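PDB 3T0P: DNA polymerase III, beta subunit from Eubacterium rectale, which probably tethers DNA polymerase and other proteins to DNA, giving them processivity, as a ring-shaped sliding clamp built from two head-to-tail subunits. Local coordinates for residues 46-50 / 116-120; 315-319 / 341-345; 142-147 / 169-173; 2-8 / 84-90. All coordinates share one frame. Residues are numbered along the deposited sequence.

Interaction 1 of 4, residues 46-50 / 116-120; sequences MANDM and FSYIP. With ACT (acetate ion), chain S.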
loop_
_atom_site.group_PDB
_atom_site.type_symbol
_atom_site.label_atom_id
_atom_site.label_comp_id
_atom_site.label_asym_id
_atom_site.label_seq_id
_atom_site.Cartn_x
_atom_site.Cartn_y
_atom_site.Cartn_z
HETATM N N MSE B 46 -6.755 -21.172 17.421
HETATM C CA MSE B 46 -7.204 -21.942 16.263
HETATM C C MSE B 46 -8.195 -21.168 15.409
HETATM O O MSE B 46 -9.075 -20.492 15.939
HETATM C CB MSE B 46 -7.856 -23.237 16.769
HETATM C CG MSE B 46 -8.042 -24.305 15.710
HETATM SE SE MSE B 46 -8.852 -25.986 16.456
HETATM C CE MSE B 46 -7.839 -26.134 18.141
ATOM N N ALA B 47 -8.042 -21.273 14.088
ATOM C CA ALA B 47 -8.974 -20.758 13.097
ATOM C C ALA B 47 -9.205 -21.839 12.046
ATOM O O ALA B 47 -8.270 -22.558 11.669
ATOM C CB ALA B 47 -8.482 -19.479 12.472
ATOM N N ASN B 48 -10.471 -22.053 11.684
ATOM C CA ASN B 48 -10.830 -23.082 10.719
ATOM C C ASN B 48 -11.944 -22.609 9.809
ATOM O O ASN B 48 -12.992 -22.209 10.303
ATOM C CB ASN B 48 -11.240 -24.369 11.445
ATOM C CG ASN B 48 -11.427 -25.540 10.532
ATOM O OD1 ASN B 48 -10.992 -25.541 9.381
ATOM N ND2 ASN B 48 -12.081 -26.572 11.029
ATOM N N ASP B 49 -11.739 -22.690 8.481
ATOM C CA ASP B 49 -12.764 -22.322 7.505
ATOM C C ASP B 49 -13.387 -23.572 6.852
ATOM O O ASP B 49 -14.147 -23.440 5.892
ATOM C CB ASP B 49 -12.200 -21.368 6.443
ATOM C CG ASP B 49 -11.154 -21.959 5.517
ATOM O OD1 ASP B 49 -11.399 -23.034 4.959
ATOM O OD2 ASP B 49 -10.106 -21.314 5.320
HETATM N N MSE B 50 -13.069 -24.781 7.388
HETATM C CA MSE B 50 -13.524 -26.125 6.970
HETATM C C MSE B 50 -12.662 -26.707 5.844
HETATM O O MSE B 50 -12.657 -27.924 5.659
HETATM C CB MSE B 50 -15.013 -26.185 6.592
HETATM C CG MSE B 50 -15.939 -25.708 7.706
HETATM SE SE MSE B 50 -15.648 -26.557 9.454
HETATM C CE MSE B 50 -16.487 -28.326 9.036
ATOM N N PHE B 116 -17.647 -24.260 17.376
ATOM C CA PHE B 116 -16.427 -24.290 16.565
ATOM C C PHE B 116 -16.117 -25.701 16.063
ATOM O O PHE B 116 -16.092 -26.652 16.849
ATOM C CB PHE B 116 -15.224 -23.738 17.374
ATOM C CG PHE B 116 -13.993 -23.410 16.561
ATOM C CD1 PHE B 116 -13.851 -22.165 15.954
ATOM C CD2 PHE B 116 -12.972 -24.340 16.405
ATOM C CE1 PHE B 116 -12.715 -21.864 15.197
ATOM C CE2 PHE B 116 -11.843 -24.042 15.631
ATOM C CZ PHE B 116 -11.718 -22.804 15.042
ATOM N N SER B 117 -15.850 -25.823 14.757
ATOM C CA SER B 117 -15.466 -27.089 14.133
ATOM C C SER B 117 -13.939 -27.198 14.198
ATOM O O SER B 117 -13.224 -26.449 13.526
ATOM C CB SER B 117 -15.980 -27.165 12.701
ATOM O OG SER B 117 -15.796 -28.476 12.201
ATOM N N TYR B 118 -13.445 -28.069 15.081
ATOM C CA TYR B 118 -12.021 -28.275 15.321
ATOM C C TYR B 118 -11.322 -28.883 14.142
ATOM O O TYR B 118 -11.946 -29.603 13.351
ATOM C CB TYR B 118 -11.821 -29.203 16.516
ATOM C CG TYR B 118 -11.902 -28.518 17.854
ATOM C CD1 TYR B 118 -13.126 -28.085 18.367
ATOM C CD2 TYR B 118 -10.772 -28.375 18.651
ATOM C CE1 TYR B 118 -13.212 -27.477 19.612
ATOM C CE2 TYR B 118 -10.851 -27.793 19.910
ATOM C CZ TYR B 118 -12.078 -27.357 20.392
ATOM O OH TYR B 118 -12.178 -26.768 21.627
ATOM N N ILE B 119 -10.008 -28.617 14.035
ATOM C CA ILE B 119 -9.190 -29.197 12.981
ATOM C C ILE B 119 -9.211 -30.710 13.207
ATOM O O ILE B 119 -8.994 -31.136 14.350
ATOM C CB ILE B 119 -7.772 -28.600 13.010
ATOM C CG1 ILE B 119 -7.791 -27.087 12.614
ATOM C CG2 ILE B 119 -6.819 -29.431 12.147
ATOM C CD1 ILE B 119 -6.559 -26.314 13.008
ATOM N N PRO B 120 -9.556 -31.533 12.187
ATOM C CA PRO B 120 -9.608 -32.985 12.420
ATOM C C PRO B 120 -8.239 -33.580 12.731
ATOM O O PRO B 120 -7.205 -32.995 12.380
ATOM C CB PRO B 120 -10.132 -33.532 11.091
ATOM C CG PRO B 120 -9.720 -32.513 10.081
ATOM C CD PRO B 120 -9.876 -31.207 10.781
HETATM C C ACT S . -9.629 -28.570 8.114
HETATM O O ACT S . -10.705 -28.464 8.715
HETATM O OXT ACT S . -8.788 -27.757 8.345
HETATM C CH3 ACT S . -9.317 -29.685 7.152
HETATM O O HOH W 1 -13.242 -29.541 10.156
#

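Interaction 2 of 4, residues 315-319 / 341-345; sequences DIMIG and MVNPK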
loop_
_atom_site.group_PDB
_atom_site.type_symbol
_atom_site.label_atom_id
_atom_site.label_comp_id
_atom_site.label_asym_id
_atom_site.label_seq_id
_atom_site.Cartn_x
_atom_site.Cartn_y
_atom_site.Cartn_z
ATOM N N ASP B 315 12.673 -18.832 -38.606
ATOM C CA ASP B 315 12.129 -17.505 -38.308
ATOM C C ASP B 315 10.661 -17.727 -37.910
ATOM O O ASP B 315 10.022 -18.656 -38.429
ATOM C CB ASP B 315 12.221 -16.565 -39.523
ATOM C CG ASP B 315 13.595 -16.006 -39.882
ATOM O OD1 ASP B 315 14.580 -16.380 -39.227
ATOM O OD2 ASP B 315 13.679 -15.186 -40.822
ATOM N N ILE B 316 10.133 -16.930 -36.973
ATOM C CA ILE B 316 8.745 -17.130 -36.555
ATOM C C ILE B 316 8.112 -15.815 -36.082
ATOM O O ILE B 316 8.753 -15.000 -35.416
ATOM C CB ILE B 316 8.615 -18.258 -35.459
ATOM C CG1 ILE B 316 7.141 -18.679 -35.220
ATOM C CG2 ILE B 316 9.345 -17.914 -34.149
ATOM C CD1 ILE B 316 6.873 -19.737 -34.124
HETATM N N MSE B 317 6.833 -15.632 -36.445
HETATM C CA MSE B 317 6.001 -14.563 -35.928
HETATM C C MSE B 317 4.958 -15.211 -35.037
HETATM O O MSE B 317 4.256 -16.112 -35.476
HETATM C CB MSE B 317 5.376 -13.734 -37.027
HETATM C CG MSE B 317 4.673 -12.505 -36.419
HETATM SE SE MSE B 317 3.834 -11.342 -37.710
HETATM C CE MSE B 317 2.821 -12.651 -38.793
ATOM N N ILE B 318 4.897 -14.819 -33.775
ATOM C CA ILE B 318 3.981 -15.446 -32.816
ATOM C C ILE B 318 3.419 -14.381 -31.853
ATOM O O ILE B 318 4.125 -13.451 -31.472
ATOM C CB ILE B 318 4.735 -16.616 -32.079
ATOM C CG1 ILE B 318 3.811 -17.454 -31.183
ATOM C CG2 ILE B 318 6.024 -16.168 -31.338
ATOM C CD1 ILE B 318 4.444 -18.871 -30.746
ATOM N N GLY B 319 2.160 -14.533 -31.460
ATOM C CA GLY B 319 1.521 -13.597 -30.538
ATOM C C GLY B 319 1.179 -14.208 -29.193
ATOM O O GLY B 319 0.930 -15.415 -29.097
HETATM N N MSE B 341 9.988 -23.169 -29.578
HETATM C CA MSE B 341 8.729 -23.067 -30.317
HETATM C C MSE B 341 8.685 -24.042 -31.437
HETATM O O MSE B 341 9.727 -24.361 -31.997
HETATM C CB MSE B 341 8.563 -21.639 -30.899
HETATM C CG MSE B 341 7.969 -20.659 -29.933
HETATM SE SE MSE B 341 8.882 -18.938 -29.930
HETATM C CE MSE B 341 10.746 -19.612 -29.496
ATOM N N VAL B 342 7.479 -24.413 -31.862
ATOM C CA VAL B 342 7.293 -25.236 -33.061
ATOM C C VAL B 342 6.722 -24.347 -34.144
ATOM O O VAL B 342 7.333 -24.197 -35.206
ATOM C CB VAL B 342 6.419 -26.498 -32.851
ATOM C CG1 VAL B 342 6.229 -27.239 -34.178
ATOM C CG2 VAL B 342 7.027 -27.421 -31.814
ATOM N N ASN B 343 5.545 -23.749 -33.875
ATOM C CA ASN B 343 4.846 -22.910 -34.840
ATOM C C ASN B 343 3.945 -21.876 -34.111
ATOM O O ASN B 343 3.746 -21.993 -32.892
ATOM C CB ASN B 343 4.055 -23.801 -35.832
ATOM C CG ASN B 343 2.966 -24.630 -35.222
ATOM O OD1 ASN B 343 2.040 -24.113 -34.575
ATOM N ND2 ASN B 343 3.027 -25.933 -35.461
ATOM N N PRO B 344 3.370 -20.884 -34.841
ATOM C CA PRO B 344 2.585 -19.823 -34.167
ATOM C C PRO B 344 1.309 -20.267 -33.437
ATOM O O PRO B 344 0.716 -19.464 -32.715
ATOM C CB PRO B 344 2.237 -18.868 -35.308
ATOM C CG PRO B 344 3.309 -19.092 -36.315
ATOM C CD PRO B 344 3.548 -20.572 -36.273
ATOM N N LYS B 345 0.891 -21.521 -33.609
ATOM C CA LYS B 345 -0.311 -22.037 -32.963
ATOM C C LYS B 345 0.043 -23.052 -31.870
ATOM O O LYS B 345 -0.833 -23.396 -31.084
ATOM C CB LYS B 345 -1.241 -22.659 -34.015
ATOM C CG LYS B 345 -2.082 -21.613 -34.744
ATOM C CD LYS B 345 -2.706 -22.154 -36.029
ATOM C CE LYS B 345 -3.883 -21.344 -36.536
ATOM N NZ LYS B 345 -3.603 -19.881 -36.624
HETATM O O HOH W 2 0.321 -16.607 -32.410
#

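Interaction 3 of 4, residues 142-147 / 169-173; sequences TIFSIA and VVSLD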
loop_
_atom_site.group_PDB
_atom_site.type_symbol
_atom_site.label_atom_id
_atom_site.label_comp_id
_atom_site.label_asym_id
_atom_site.label_seq_id
_atom_site.Cartn_x
_atom_site.Cartn_y
_atom_site.Cartn_z
ATOM N N THR B 142 4.969 -20.662 -8.941
ATOM C CA THR B 142 3.899 -21.401 -9.619
ATOM C C THR B 142 2.477 -20.907 -9.341
ATOM O O THR B 142 1.593 -21.160 -10.162
ATOM C CB THR B 142 3.938 -22.915 -9.222
ATOM O OG1 THR B 142 3.801 -23.034 -7.807
ATOM C CG2 THR B 142 5.195 -23.617 -9.662
ATOM N N ILE B 143 2.222 -20.307 -8.182
ATOM C CA ILE B 143 0.867 -19.925 -7.740
ATOM C C ILE B 143 0.105 -18.991 -8.705
ATOM O O ILE B 143 -1.127 -19.059 -8.760
ATOM C CB ILE B 143 0.864 -19.353 -6.293
ATOM C CG1 ILE B 143 -0.493 -19.589 -5.583
ATOM C CG2 ILE B 143 1.301 -17.872 -6.221
ATOM C CD1 ILE B 143 -0.857 -21.010 -5.377
ATOM N N PHE B 144 0.817 -18.151 -9.465
ATOM C CA PHE B 144 0.209 -17.179 -10.364
ATOM C C PHE B 144 -0.591 -17.812 -11.506
ATOM O O PHE B 144 -1.377 -17.096 -12.120
ATOM C CB PHE B 144 1.293 -16.265 -10.952
ATOM C CG PHE B 144 2.294 -16.985 -11.813
ATOM C CD1 PHE B 144 2.006 -17.283 -13.138
ATOM C CD2 PHE B 144 3.514 -17.396 -11.292
ATOM C CE1 PHE B 144 2.912 -17.989 -13.929
ATOM C CE2 PHE B 144 4.416 -18.109 -12.083
ATOM C CZ PHE B 144 4.122 -18.371 -13.403
ATOM N N SER B 145 -0.363 -19.107 -11.842
ATOM C CA SER B 145 -1.051 -19.681 -12.998
ATOM C C SER B 145 -2.131 -20.714 -12.644
ATOM O O SER B 145 -2.518 -21.499 -13.498
ATOM C CB SER B 145 -0.063 -20.246 -14.012
ATOM O OG SER B 145 0.896 -21.078 -13.402
ATOM N N ILE B 146 -2.694 -20.636 -11.430
ATOM C CA ILE B 146 -3.871 -21.420 -11.053
ATOM C C ILE B 146 -5.094 -20.686 -11.670
ATOM O O ILE B 146 -4.993 -19.484 -11.931
ATOM C CB ILE B 146 -3.996 -21.603 -9.508
ATOM C CG1 ILE B 146 -4.220 -20.241 -8.787
ATOM C CG2 ILE B 146 -2.804 -22.391 -8.933
ATOM C CD1 ILE B 146 -4.624 -20.324 -7.290
ATOM N N ALA B 147 -6.228 -21.366 -11.894
ATOM C CA ALA B 147 -7.385 -20.678 -12.479
ATOM C C ALA B 147 -7.961 -19.615 -11.529
ATOM O O ALA B 147 -7.976 -19.810 -10.316
ATOM C CB ALA B 147 -8.459 -21.668 -12.869
ATOM N N VAL B 169 6.047 -29.502 -8.740
ATOM C CA VAL B 169 4.919 -28.638 -8.402
ATOM C C VAL B 169 4.375 -28.083 -9.696
ATOM O O VAL B 169 5.140 -27.570 -10.511
ATOM C CB VAL B 169 5.307 -27.552 -7.367
ATOM C CG1 VAL B 169 4.146 -26.603 -7.073
ATOM C CG2 VAL B 169 5.803 -28.210 -6.077
ATOM N N VAL B 170 3.055 -28.263 -9.924
ATOM C CA VAL B 170 2.394 -27.905 -11.190
ATOM C C VAL B 170 1.142 -27.077 -10.936
ATOM O O VAL B 170 0.341 -27.422 -10.072
ATOM C CB VAL B 170 2.031 -29.178 -12.029
ATOM C CG1 VAL B 170 1.421 -28.829 -13.384
ATOM C CG2 VAL B 170 3.222 -30.100 -12.219
ATOM N N SER B 171 0.958 -26.011 -11.732
ATOM C CA SER B 171 -0.266 -25.224 -11.810
ATOM C C SER B 171 -0.592 -24.974 -13.285
ATOM O O SER B 171 0.314 -24.943 -14.125
ATOM C CB SER B 171 -0.163 -23.923 -11.045
ATOM O OG SER B 171 0.846 -23.103 -11.596
ATOM N N LEU B 172 -1.881 -24.861 -13.608
ATOM C CA LEU B 172 -2.352 -24.601 -14.955
ATOM C C LEU B 172 -3.743 -23.977 -14.902
ATOM O O LEU B 172 -4.491 -24.201 -13.960
ATOM C CB LEU B 172 -2.311 -25.862 -15.860
ATOM C CG LEU B 172 -3.221 -27.052 -15.550
ATOM C CD1 LEU B 172 -4.541 -26.964 -16.320
ATOM C CD2 LEU B 172 -2.554 -28.340 -15.970
ATOM N N ASP B 173 -4.080 -23.174 -15.902
ATOM C CA ASP B 173 -5.377 -22.504 -15.937
ATOM C C ASP B 173 -6.082 -22.693 -17.294
ATOM O O ASP B 173 -7.142 -22.115 -17.513
ATOM C CB ASP B 173 -5.194 -21.016 -15.604
ATOM C CG ASP B 173 -4.284 -20.250 -16.557
ATOM O OD1 ASP B 173 -3.791 -20.862 -17.541
ATOM O OD2 ASP B 173 -4.086 -19.030 -16.339
HETATM O O HOH W 3 -4.542 -17.788 -14.065
#

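Interaction 4 of 4, residues 2-8 / 84-90; sequences MKLICSK and DNDVTIE. With EDO (1,2-ethanediol), chain C.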
loop_
_atom_site.group_PDB
_atom_site.type_symbol
_atom_site.label_atom_id
_atom_site.label_comp_id
_atom_site.label_asym_id
_atom_site.label_seq_id
_atom_site.Cartn_x
_atom_site.Cartn_y
_atom_site.Cartn_z
HETATM N N MSE B 2 -12.667 -19.560 31.931
HETATM C CA MSE B 2 -11.251 -19.454 31.543
HETATM C C MSE B 2 -10.529 -18.232 32.097
HETATM O O MSE B 2 -11.123 -17.153 32.176
HETATM C CB MSE B 2 -11.167 -19.389 30.014
HETATM C CG MSE B 2 -9.801 -19.736 29.466
HETATM SE SE MSE B 2 -9.775 -19.597 27.537
HETATM C CE MSE B 2 -9.700 -17.612 27.465
ATOM N N LYS B 3 -9.228 -18.391 32.431
ATOM C CA LYS B 3 -8.342 -17.298 32.860
ATOM C C LYS B 3 -6.904 -17.601 32.449
ATOM O O LYS B 3 -6.348 -18.625 32.868
ATOM C CB LYS B 3 -8.417 -16.987 34.354
ATOM C CG LYS B 3 -7.760 -15.637 34.675
ATOM C CD LYS B 3 -7.796 -15.310 36.169
ATOM C CE LYS B 3 -7.026 -14.059 36.512
ATOM N NZ LYS B 3 -7.112 -13.746 37.965
ATOM N N LEU B 4 -6.326 -16.724 31.588
ATOM C CA LEU B 4 -4.954 -16.896 31.094
ATOM C C LEU B 4 -4.161 -15.642 31.209
ATOM O O LEU B 4 -4.744 -14.568 31.164
ATOM C CB LEU B 4 -4.902 -17.312 29.601
ATOM C CG LEU B 4 -6.041 -18.066 28.994
ATOM C CD1 LEU B 4 -5.931 -18.047 27.503
ATOM C CD2 LEU B 4 -6.068 -19.485 29.516
ATOM N N ILE B 5 -2.814 -15.771 31.235
ATOM C CA ILE B 5 -1.848 -14.668 31.210
ATOM C C ILE B 5 -0.834 -14.983 30.107
ATOM O O ILE B 5 -0.206 -16.032 30.153
ATOM C CB ILE B 5 -1.163 -14.395 32.572
ATOM C CG1 ILE B 5 -2.167 -14.456 33.748
ATOM C CG2 ILE B 5 -0.470 -13.019 32.536
ATOM C CD1 ILE B 5 -1.564 -14.743 35.093
ATOM N N CYS B 6 -0.695 -14.103 29.115
ATOM C CA CYS B 6 0.214 -14.257 27.968
ATOM C C CYS B 6 0.969 -12.999 27.739
ATOM O O CYS B 6 0.370 -11.940 27.850
ATOM C CB CYS B 6 -0.564 -14.606 26.703
ATOM S SG CYS B 6 -1.399 -16.198 26.752
ATOM N N SER B 7 2.207 -13.092 27.217
ATOM C CA SER B 7 2.925 -11.897 26.789
ATOM C C SER B 7 2.217 -11.403 25.548
ATOM O O SER B 7 1.762 -12.226 24.772
ATOM C CB SER B 7 4.403 -12.177 26.525
ATOM O OG SER B 7 4.676 -12.420 25.153
ATOM N N LYS B 8 2.068 -10.082 25.391
ATOM C CA LYS B 8 1.379 -9.486 24.253
ATOM C C LYS B 8 2.034 -9.910 22.927
ATOM O O LYS B 8 1.318 -10.168 21.964
ATOM C CB LYS B 8 1.349 -7.941 24.389
ATOM C CG LYS B 8 0.701 -7.175 23.221
ATOM C CD LYS B 8 1.741 -6.747 22.177
ATOM C CE LYS B 8 1.209 -5.931 21.032
ATOM N NZ LYS B 8 1.075 -4.489 21.376
ATOM N N ASP B 84 2.786 -3.340 25.512
ATOM C CA ASP B 84 3.690 -4.493 25.432
ATOM C C ASP B 84 3.987 -5.021 26.811
ATOM O O ASP B 84 5.059 -4.793 27.356
ATOM C CB ASP B 84 4.978 -4.101 24.694
ATOM C CG ASP B 84 4.763 -3.809 23.216
ATOM O OD1 ASP B 84 3.614 -3.964 22.731
ATOM O OD2 ASP B 84 5.738 -3.493 22.536
ATOM N N ASN B 85 2.998 -5.652 27.404
ATOM C CA ASN B 85 3.045 -6.193 28.748
ATOM C C ASN B 85 2.248 -7.481 28.762
ATOM O O ASN B 85 1.895 -7.968 27.693
ATOM C CB ASN B 85 2.496 -5.181 29.731
ATOM C CG ASN B 85 3.112 -5.289 31.117
ATOM O OD1 ASN B 85 3.243 -6.382 31.703
ATOM N ND2 ASN B 85 3.495 -4.150 31.679
ATOM N N ASP B 86 2.004 -8.066 29.928
ATOM C CA ASP B 86 1.237 -9.305 30.003
ATOM C C ASP B 86 -0.223 -9.020 29.827
ATOM O O ASP B 86 -0.752 -8.051 30.365
ATOM C CB ASP B 86 1.474 -10.024 31.318
ATOM C CG ASP B 86 2.862 -10.600 31.433
ATOM O OD1 ASP B 86 3.522 -10.807 30.370
ATOM O OD2 ASP B 86 3.286 -10.870 32.567
ATOM N N VAL B 87 -0.856 -9.841 29.030
ATOM C CA VAL B 87 -2.266 -9.716 28.725
ATOM C C VAL B 87 -3.013 -10.793 29.497
ATOM O O VAL B 87 -2.662 -11.969 29.401
ATOM C CB VAL B 87 -2.509 -9.824 27.198
ATOM C CG1 VAL B 87 -3.997 -9.786 26.875
ATOM C CG2 VAL B 87 -1.763 -8.719 26.447
ATOM N N THR B 88 -4.047 -10.394 30.236
ATOM C CA THR B 88 -4.902 -11.347 30.914
ATOM C C THR B 88 -6.200 -11.445 30.117
ATOM O O THR B 88 -6.780 -10.430 29.704
ATOM C CB THR B 88 -5.124 -10.948 32.389
ATOM O OG1 THR B 88 -3.841 -10.871 33.007
ATOM C CG2 THR B 88 -5.994 -11.953 33.149
ATOM N N ILE B 89 -6.633 -12.676 29.894
ATOM C CA ILE B 89 -7.898 -13.002 29.252
ATOM C C ILE B 89 -8.704 -13.797 30.262
ATOM O O ILE B 89 -8.261 -14.862 30.710
ATOM C CB ILE B 89 -7.770 -13.759 27.900
ATOM C CG1 ILE B 89 -6.855 -12.993 26.898
ATOM C CG2 ILE B 89 -9.178 -14.016 27.306
ATOM C CD1 ILE B 89 -6.497 -13.797 25.618
ATOM N N GLU B 90 -9.883 -13.275 30.612
ATOM C CA GLU B 90 -10.794 -13.887 31.552
ATOM C C GLU B 90 -12.201 -13.928 30.964
ATOM O O GLU B 90 -12.680 -12.926 30.433
ATOM C CB GLU B 90 -10.780 -13.119 32.875
ATOM C CG GLU B 90 -11.428 -13.889 34.012
ATOM C CD GLU B 90 -10.941 -13.587 35.418
ATOM O OE1 GLU B 90 -10.184 -12.604 35.605
ATOM O OE2 GLU B 90 -11.326 -14.342 36.341
HETATM C C1 EDO C . 4.185 -15.169 30.361
HETATM O O1 EDO C . 2.874 -14.649 30.111
HETATM C C2 EDO C . 4.620 -14.758 31.763
HETATM O O2 EDO C . 3.538 -14.977 32.678
#

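Interaction 1 of 4, residues 46-50 / 116-120
Met46, a selenomethionine near the end of strand 43-48, directs its long side chain at the linker 116-120 and meets three residues there. Its SE lies at the edge of the Phe116 ring, 3.7 Å from CE2, and 4.6 Å from the centroid of the Tyr118 ring, so one side chain makes two Met-aromatic contacts. Met46 CG also packs on Ile119 CD1 at 3.7 Å. Ala47 turns its methyl away and offers its backbone instead, with CA 3.9 Å from Phe116 CZ at the ring edge. Asn48 supplies the polar link: its ND2 donates to Ser117 O at 2.7 Å, almost linearly, while its OD1 accepts from Met50 N at 3.0 Å in an Asx turn that ends the strand. A water and an acetate ion, probably from the crystallisation liquor, adjoin this amide. Past the turn, the selenomethionine Met50 folds back until its CE is 3.2 Å from Ser117 OG. The linker runs nearly perpendicular to 46-50, on its way from the N-terminal to the central clamp domain. Phe116 and Tyr118 also rest on Leu35 of strand 33-38, where Tyr118 OH bonds Asp37, and Ile119 reaches Glu55 of strand 52-58 and Val234 of strand 231-236.

Interaction 2 of 4, residues 315-319 / 341-345
Two isoleucines project from one side of strand 316-320 as knobs, and the turn after strand 336-341 curls around them. Ile316, with chi1 and chi2 both t, extends straight into the hollow of this turn: its CD1 sits 3.6 Å from Asn343 C, 3.8 Å from Pro344 N and 4.1 Å from Met341 CB. Ile318 fills the next space along, its CD1 4.0 Å from CG of the selenomethionine Met341 and 3.9 Å from Asn343 O. The turn is shaped by Asn343, whose OD1 accepts from Lys345 N at 3.0 Å, an Asx turn that bends the chain at Pro344. In the C-terminal domain of the clamp, the contact brings together two sheets: strand 316-320 pairs with 283-288, whereas 336-341 lies beside 255-260, and Ile316 and Met341 also touch Thr255 and Val257 of that last strand. Pro344 is the bump in the other direction. Its ring lies against the strand, CG 4.0 Å from Ile316 CG1 and 3.2 Å from Met317 O, while the CA-to-CB bond of the selenomethionine Met317 points away. Beyond the proline a gap remains between the backbones, and a water occupies it, accepting from Gly319 N at 2.9 Å and donating to Pro344 O at 2.9 Å.

Interaction 3 of 4, residues 142-147 / 169-173
Ser171 OG donates to Thr142 O at 2.5 Å, the shortest link between strand 166-172 and the turn that follows helix 132-140. Ser145 OG lies 2.7 Å from the same Ser171 OG, so two hydroxyls and a carbonyl cluster at the centre of the contact; Ser145 OG is also hydrogen-bonded to Ser178 OG on the adjacent strand. The carbonyl is shared further, for Ser145 N donates to Thr142 O at 3.3 Å and thereby closes a turn whose carbonyl receives the strand's serine. At the far end a water bridges the segments, donating to Ile146 O at 2.8 Å and to Asp173 OD2 at 2.6 Å, the carboxylate that also forms a salt bridge with Arg176. Packing surrounds these polar groups. Thr142 OG1, itself bonded to Val138 O and Glu158, rests 3.7 Å from Val169 CG1, and Ile146 CG2 lies 3.7 Å from Ser171 CB. Where the backbones converge, Ala147 CA comes within 3.8 Å of Asp173 CB. The contact belongs to the central domain of the clamp and joins the segment following helix 132-140 to strand 166-172 of the neighbouring sheet. Strand 166-172 runs between strands 157-163 and 176-184, while Ile143, facing away from it, touches Leu200 and Gln201 of helix 197-206.

Interaction 4 of 4, residues 2-8 / 84-90
Neighbouring antiparallel strands of the N-terminal domain's sheet make this contact: strand 3-7 runs beside strand 86-91, with 155° between the local directions. Leu4 and Ile89 form a hydrogen-bonded pair, Leu4 N to Ile89 O at 2.8 Å and Ile89 N to Leu4 O at 3.0 Å. Cys6 and Val87 form the next, Cys6 N to Val87 O at 2.9 Å and Val87 N to Cys6 O at 2.7 Å. The non-hydrogen-bonded pairs, Lys3-Glu90, Ile5-Thr88 and Ser7-Asp86, alternate with them, and CA-H...O contacts such as Thr88 CA to Leu4 O at 3.2 Å fill the intervals. Leu4, Cys6, Val87 and Ile89 share the inner face, where the selenomethionine Met2 adds its CE, 3.6 Å from Ile89 CG2. Ser7 ends the strand as the N-cap of helix 8-18, its OG bonded to Asn10 N. Lys8 N still reaches Asn85 O at 3.1 Å, and Lys8 NZ makes a salt bridge to Asp84 OD1 at 2.9 Å while also donating to Leu82 O. With Val87 and Ile89 packed on Leu11 of that helix and Leu4 on Ile36 of the other sheet, the arrangement is that of a DNA-clamp domain, in which outer sheets back helices that line the central channel.

Overall arrangement
The four contacts follow the arc of one clamp subunit, domain by domain. Interactions 4 and 1 belong to the N-terminal domain, interaction 3 to the central domain and interaction 2 to the C-terminal domain. Interactions 1 and 4 alternate along the chain and have centres about 23 Å apart, their nearest atoms about 10 Å apart; strand 33-38 lies between them, touched by side chains of both. From interaction 3 the centre of interaction 1 is about 27 Å away and that of interaction 2 about 24 Å. The ends of the row, interactions 4 and 2, are about 64 Å apart between centres, consistent with a half-ring that closes around DNA as a homodimer.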